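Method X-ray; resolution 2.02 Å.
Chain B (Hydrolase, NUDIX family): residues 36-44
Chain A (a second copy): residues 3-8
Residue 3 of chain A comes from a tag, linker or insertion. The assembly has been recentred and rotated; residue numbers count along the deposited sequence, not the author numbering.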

# COMPACT_ATOMS: atom_id res chain seq x y z
N HIS B 36 5.73 -7.36 13.30
CA HIS B 36 6.05 -5.95 13.33
C HIS B 36 7.15 -5.58 12.36
O HIS B 36 7.98 -6.41 11.98
CB HIS B 36 6.42 -5.54 14.75
CG HIS B 36 5.33 -5.80 15.75
ND1 HIS B 36 4.11 -5.16 15.71
CD2 HIS B 36 5.25 -6.69 16.77
CE1 HIS B 36 3.33 -5.63 16.67
NE2 HIS B 36 4.00 -6.57 17.33
N ILE B 37 7.15 -4.32 11.95
CA ILE B 37 8.13 -3.80 11.02
C ILE B 37 9.21 -3.09 11.84
O ILE B 37 8.90 -2.29 12.73
CB ILE B 37 7.46 -2.81 10.04
CG1 ILE B 37 6.29 -3.51 9.34
CG2 ILE B 37 8.47 -2.31 9.01
CD1 ILE B 37 5.55 -2.64 8.34
N GLU B 38 10.47 -3.39 11.55
CA GLU B 38 11.59 -2.79 12.27
C GLU B 38 11.75 -1.33 11.92
O GLU B 38 11.34 -0.88 10.84
CB GLU B 38 12.92 -3.48 11.92
CG GLU B 38 12.92 -5.00 11.97
CD GLU B 38 14.33 -5.57 11.84
OE1 GLU B 38 15.24 -4.85 11.38
OE2 GLU B 38 14.52 -6.75 12.20
N VAL B 39 12.36 -0.58 12.83
CA VAL B 39 12.62 0.83 12.57
C VAL B 39 13.50 0.88 11.32
O VAL B 39 14.46 0.11 11.19
CB VAL B 39 13.39 1.48 13.74
CG1 VAL B 39 13.84 2.89 13.35
CG2 VAL B 39 12.51 1.52 14.98
N ASN B 40 13.13 1.75 10.39
CA ASN B 40 13.87 1.93 9.14
C ASN B 40 13.87 0.75 8.18
O ASN B 40 14.79 0.60 7.36
CB ASN B 40 15.31 2.34 9.46
CG ASN B 40 15.43 3.81 9.75
OD1 ASN B 40 14.95 4.63 8.98
ND2 ASN B 40 16.06 4.15 10.87
N GLU B 41 12.83 -0.07 8.25
CA GLU B 41 12.70 -1.22 7.38
C GLU B 41 11.44 -1.08 6.52
O GLU B 41 10.39 -0.67 7.01
CB GLU B 41 12.61 -2.50 8.22
CG GLU B 41 12.29 -3.76 7.43
CD GLU B 41 12.18 -4.97 8.33
OE1 GLU B 41 11.40 -4.91 9.31
OE2 GLU B 41 12.86 -5.98 8.06
N LEU B 42 11.56 -1.41 5.23
CA LEU B 42 10.41 -1.33 4.33
C LEU B 42 9.48 -2.50 4.61
O LEU B 42 9.93 -3.61 4.92
CB LEU B 42 10.86 -1.42 2.87
CG LEU B 42 11.55 -0.24 2.20
CD1 LEU B 42 11.94 -0.63 0.78
CD2 LEU B 42 10.62 0.95 2.18
N PRO B 43 8.16 -2.28 4.50
CA PRO B 43 7.21 -3.37 4.76
C PRO B 43 7.56 -4.62 3.95
O PRO B 43 7.53 -5.73 4.47
CB PRO B 43 5.87 -2.76 4.34
CG PRO B 43 6.05 -1.32 4.71
CD PRO B 43 7.45 -1.02 4.23
N GLU B 44 7.92 -4.44 2.68
CA GLU B 44 8.27 -5.59 1.85
C GLU B 44 9.50 -6.32 2.39
O GLU B 44 9.58 -7.54 2.33
CB GLU B 44 8.50 -5.17 0.39
CG GLU B 44 9.48 -4.04 0.18
CD GLU B 44 9.49 -3.56 -1.26
OE1 GLU B 44 10.31 -4.05 -2.06
OE2 GLU B 44 8.67 -2.70 -1.60
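Chain A (3-8) LNRHFT

The residue with the largest share of the chain A side is not native: L3(A) comes from an expression tag, and 77 Å² of it is covered by the chain B stretch. No direct hydrogen bond joins the two stretches. Together they bury a modest 360 Å², both sides summed.

Chain B presents a turn. Residues E38(B) to E41(B) form a type II beta turn, closed by the backbone bond from E41(B) N to E38(B) O at 3.1 Å. V39(B) and N40(B) occupy its corners, and N40(B) has the positive phi (66°) usual at the second of them. The extended side chain of E41(B) reaches the start of the turn: E38(B) N donates to E41(B) OE1 at 2.9 Å. Beyond the turn, L42(B) takes the N-cap position and P43(B) begins a helix.

Chain A passes the turn as an irregular segment, in broadly the same direction as chain B, and becomes a strand at F7(A). Its backbone is pinched before the strand, where H6(A) N bonds to N4(A) O at 2.6 Å. L3(A), N4(A) and H6(A) direct their CA-to-CB bonds toward chain B, while that of R5(A) points away. The closest backbone register is V39(B) with L3(A), whose CA atoms are 5.2 Å apart. L3(A) lies by I37(B) and V39(B), and F7(A) further on lies by P43(B).

L3(A) packs against both backbone and side chain. Its CB lies 3.2 Å from I37(B) O, a tight van der Waals approach. Its CD2 lies 3.6 Å from V39(B) CG2, an apolar contact with an exposed residue of the turn. N4(A) also sits beside V39(B).

H6(A) and N40(B) are neighbours but are linked through solvent. Water 1 accepts a hydrogen bond from N40(B) N at 2.9 Å and makes a weak one with H6(A) ND1 at 3.4 Å. The backbone N-H of N40(B) is not used by the turn's own hydrogen bond and points at the water.

The far end of the contact is apolar and loose. The CA-to-CB bond of F7(A) points sideways, but chi1 in the m well brings its ring nearer to chain B. P43(B) CG lies 4.3 Å from F7(A) CE1, at the edge of the ring and near its plane. Both residues are buried in the assembly. T8(A) continues the strand out of reach of chain B.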

# COMPACT_ATOMS: atom_id res chain seq x y z
N LEU A 3 7.61 1.30 11.46
CA LEU A 3 7.47 1.63 12.91
C LEU A 3 7.94 3.06 13.20
O LEU A 3 7.97 3.48 14.35
CB LEU A 3 8.29 0.64 13.75
CG LEU A 3 8.32 0.80 15.28
CD1 LEU A 3 6.99 0.36 15.87
CD2 LEU A 3 9.44 -0.04 15.87
N ASN A 4 8.29 3.80 12.15
CA ASN A 4 8.76 5.18 12.31
C ASN A 4 8.08 6.16 11.35
O ASN A 4 7.51 5.76 10.34
CB ASN A 4 10.27 5.24 12.09
CG ASN A 4 11.03 5.59 13.36
OD1 ASN A 4 10.78 5.02 14.43
ND2 ASN A 4 11.98 6.51 13.25
N ARG A 5 8.16 7.45 11.67
CA ARG A 5 7.56 8.52 10.86
C ARG A 5 8.17 8.70 9.46
O ARG A 5 8.53 9.82 9.06
CB ARG A 5 7.61 9.84 11.64
CG ARG A 5 8.55 9.84 12.85
CD ARG A 5 10.01 9.67 12.43
NE ARG A 5 10.44 10.72 11.51
CZ ARG A 5 11.70 10.89 11.11
NH1 ARG A 5 12.65 10.08 11.54
NH2 ARG A 5 12.02 11.88 10.29
N HIS A 6 8.25 7.60 8.72
CA HIS A 6 8.80 7.59 7.36
C HIS A 6 7.71 7.26 6.35
O HIS A 6 7.98 6.66 5.32
CB HIS A 6 9.89 6.53 7.26
CG HIS A 6 11.16 6.88 7.98
ND1 HIS A 6 11.88 5.96 8.70
CD2 HIS A 6 11.85 8.04 8.04
CE1 HIS A 6 12.97 6.54 9.18
NE2 HIS A 6 12.97 7.80 8.80
N PHE A 7 6.49 7.67 6.66
CA PHE A 7 5.35 7.38 5.79
C PHE A 7 4.59 8.64 5.40
O PHE A 7 4.22 9.44 6.26
CB PHE A 7 4.42 6.39 6.48
CG PHE A 7 5.04 5.03 6.70
CD1 PHE A 7 4.86 4.02 5.77
CD2 PHE A 7 5.81 4.78 7.83
CE1 PHE A 7 5.47 2.77 5.96
CE2 PHE A 7 6.41 3.54 8.03
CZ PHE A 7 6.24 2.53 7.09
N THR A 8 4.36 8.79 4.10
CA THR A 8 3.64 9.94 3.57
C THR A 8 2.61 9.45 2.55
O THR A 8 2.60 8.28 2.18
CB THR A 8 4.60 10.90 2.84
OG1 THR A 8 5.07 10.28 1.63
CG2 THR A 8 5.81 11.23 3.71
O HOH W 1 10.60 3.10 9.89